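Local coordinates for protein acyl-CoA dehydrogenase (Geobacillus kaustophilus, PDB 2PG0) that probably catalyses the FAD-dependent alpha,beta-dehydrogenation of acyl chains, as a tetrameric flavoprotein of the acyl-CoA dehydrogenase family, at residues K23-E28 with E79-V84. Numbering follows the deposited sequence.
Sequences KFLEKE and EELEKV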
loop_
_atom_site.group_PDB
_atom_site.type_symbol
_atom_site.label_atom_id
_atom_site.label_comp_id
_atom_site.label_asym_id
_atom_site.label_seq_id
_atom_site.Cartn_x
_atom_site.Cartn_y
_atom_site.Cartn_z
ATOM N N LYS A 23 -22.767 -31.684 4.549
ATOM C CA LYS A 23 -23.755 -32.506 3.843
ATOM C C LYS A 23 -25.156 -31.897 3.945
ATOM O O LYS A 23 -25.894 -31.853 2.959
ATOM C CB LYS A 23 -23.754 -33.940 4.366
ATOM C CG LYS A 23 -24.585 -34.892 3.510
ATOM C CD LYS A 23 -24.376 -36.342 3.923
ATOM C CE LYS A 23 -25.061 -37.276 2.930
ATOM N NZ LYS A 23 -24.460 -38.646 2.970
ATOM N N PHE A 24 -25.505 -31.423 5.137
ATOM C CA PHE A 24 -26.758 -30.708 5.359
ATOM C C PHE A 24 -26.857 -29.475 4.445
ATOM O O PHE A 24 -27.866 -29.274 3.757
ATOM C CB PHE A 24 -26.880 -30.319 6.835
ATOM C CG PHE A 24 -28.069 -29.461 7.152
ATOM C CD1 PHE A 24 -29.323 -30.033 7.373
ATOM C CD2 PHE A 24 -27.937 -28.076 7.247
ATOM C CE1 PHE A 24 -30.427 -29.235 7.673
ATOM C CE2 PHE A 24 -29.036 -27.271 7.548
ATOM C CZ PHE A 24 -30.289 -27.852 7.763
ATOM N N LEU A 25 -25.800 -28.667 4.429
ATOM C CA LEU A 25 -25.787 -27.429 3.642
ATOM C C LEU A 25 -25.802 -27.665 2.137
ATOM O O LEU A 25 -26.376 -26.875 1.384
ATOM C CB LEU A 25 -24.574 -26.563 4.019
ATOM C CG LEU A 25 -24.529 -26.043 5.458
ATOM C CD1 LEU A 25 -23.230 -25.262 5.675
ATOM C CD2 LEU A 25 -25.753 -25.184 5.783
ATOM N N GLU A 26 -25.158 -28.742 1.694
ATOM C CA GLU A 26 -25.141 -29.079 0.273
ATOM C C GLU A 26 -26.551 -29.299 -0.279
ATOM O O GLU A 26 -26.807 -29.028 -1.452
ATOM C CB GLU A 26 -24.232 -30.281 -0.007
ATOM C CG GLU A 26 -22.759 -29.873 -0.186
ATOM C CD GLU A 26 -21.782 -31.047 -0.122
ATOM O OE1 GLU A 26 -22.220 -32.192 0.136
ATOM O OE2 GLU A 26 -20.561 -30.818 -0.327
ATOM N N LYS A 27 -27.455 -29.777 0.576
ATOM C CA LYS A 27 -28.860 -29.945 0.204
ATOM C C LYS A 27 -29.711 -28.699 0.486
ATOM O O LYS A 27 -30.501 -28.280 -0.364
ATOM C CB LYS A 27 -29.460 -31.151 0.925
ATOM C CG LYS A 27 -30.943 -31.373 0.618
ATOM C CD LYS A 27 -31.483 -32.652 1.235
ATOM C CE LYS A 27 -31.577 -32.567 2.754
ATOM N NZ LYS A 27 -32.045 -33.868 3.332
ATOM N N GLU A 28 -29.542 -28.122 1.678
ATOM C CA GLU A 28 -30.462 -27.105 2.201
ATOM C C GLU A 28 -30.082 -25.645 1.955
ATOM O O GLU A 28 -30.948 -24.763 2.036
ATOM C CB GLU A 28 -30.683 -27.301 3.705
ATOM C CG GLU A 28 -31.303 -28.637 4.099
ATOM C CD GLU A 28 -32.782 -28.754 3.740
ATOM O OE1 GLU A 28 -33.349 -27.813 3.149
ATOM O OE2 GLU A 28 -33.383 -29.795 4.066
ATOM N N GLU A 79 -17.872 -21.152 9.890
ATOM C CA GLU A 79 -17.015 -21.295 8.703
ATOM C C GLU A 79 -17.805 -21.913 7.555
ATOM O O GLU A 79 -17.805 -21.396 6.430
ATOM C CB GLU A 79 -15.791 -22.152 9.001
ATOM C CG GLU A 79 -14.697 -21.427 9.755
ATOM C CD GLU A 79 -13.481 -22.295 10.019
ATOM O OE1 GLU A 79 -13.487 -23.506 9.670
ATOM O OE2 GLU A 79 -12.515 -21.758 10.599
ATOM N N GLU A 80 -18.495 -23.016 7.847
ATOM C CA GLU A 80 -19.265 -23.707 6.814
ATOM C C GLU A 80 -20.415 -22.863 6.254
ATOM O O GLU A 80 -20.709 -22.919 5.061
ATOM C CB GLU A 80 -19.748 -25.079 7.310
ATOM C CG GLU A 80 -18.609 -26.100 7.513
ATOM C CD GLU A 80 -17.712 -26.278 6.289
ATOM O OE1 GLU A 80 -18.240 -26.459 5.177
ATOM O OE2 GLU A 80 -16.473 -26.258 6.447
ATOM N N LEU A 81 -21.048 -22.069 7.108
ATOM C CA LEU A 81 -22.109 -21.169 6.651
ATOM C C LEU A 81 -21.558 -20.052 5.750
ATOM O O LEU A 81 -22.193 -19.681 4.761
ATOM C CB LEU A 81 -22.873 -20.585 7.840
ATOM C CG LEU A 81 -23.850 -21.526 8.553
ATOM C CD1 LEU A 81 -24.368 -20.867 9.811
ATOM C CD2 LEU A 81 -25.016 -21.947 7.648
ATOM N N GLU A 82 -20.389 -19.518 6.095
ATOM C CA GLU A 82 -19.749 -18.498 5.257
ATOM C C GLU A 82 -19.355 -19.071 3.899
ATOM O O GLU A 82 -19.445 -18.385 2.879
ATOM C CB GLU A 82 -18.544 -17.859 5.957
ATOM C CG GLU A 82 -17.928 -16.651 5.208
ATOM C CD GLU A 82 -18.885 -15.453 5.082
ATOM O OE1 GLU A 82 -19.741 -15.243 5.971
ATOM O OE2 GLU A 82 -18.768 -14.701 4.092
ATOM N N LYS A 83 -18.945 -20.337 3.883
ATOM C CA LYS A 83 -18.651 -21.012 2.625
ATOM C C LYS A 83 -19.853 -21.001 1.683
ATOM O O LYS A 83 -19.688 -20.957 0.464
ATOM C CB LYS A 83 -18.140 -22.432 2.874
ATOM C CG LYS A 83 -16.713 -22.445 3.422
ATOM C CD LYS A 83 -16.231 -23.846 3.733
ATOM C CE LYS A 83 -14.960 -23.813 4.564
ATOM N NZ LYS A 83 -14.453 -25.204 4.810
ATOM N N VAL A 84 -21.057 -21.030 2.255
ATOM C CA VAL A 84 -22.275 -20.816 1.473
ATOM C C VAL A 84 -22.382 -19.326 1.111
ATOM O O VAL A 84 -22.355 -18.964 -0.065
ATOM C CB VAL A 84 -23.553 -21.301 2.204
ATOM C CG1 VAL A 84 -24.794 -21.132 1.306
ATOM C CG2 VAL A 84 -23.404 -22.771 2.660
#
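Leu25 is the one residue of 23-28 that reaches 79-84, and it meets Glu80, Leu81 and Val84 in turn, positions i, i+1 and i+4 of the facing helix. At Glu80 the methyl CD1 of Leu25 lies against the backbone, 3.5 Å from Glu80 O, and also touches the CB methylene, with CD1 to Glu80 CB at 3.9 Å. A bend at the second torsion of Glu80 (chi2 -53°) folds its carboxylate back along its own helix, where Lys83 NZ meets Glu80 OE2 at 2.8 Å on the syn side, 28° out of the carboxylate plane. Arg18 also binds OE2 and Arg22 binds OE1, both from helix 12-28, so this buried carboxylate is gripped by three cations, which probably keep it ionised.

At Leu81 the other branch takes over: Leu25 CD2 meets Leu81 CD2 at 3.8 Å, the two side chains crossing at about a right angle. The contact joins helices 12-28 and 71-84 within the alpha-helical N-terminal domain of the acyl-CoA dehydrogenase fold. Here the helices run the same way, their local axes 27° apart and 10.6 Å at closest approach, a separation that, between 23-28 and 79-84, Leu25 alone bridges. Phe21, one turn before Leu25, continues the packing against Glu80 and Leu81.

Val84 completes the seat for Leu25. Its CG2, anti to the carbonyl carbon, points at the leucine and lies 3.9 Å from Leu25 CD1, with Leu25 CB slightly farther off; Tyr30 also packs on the valine.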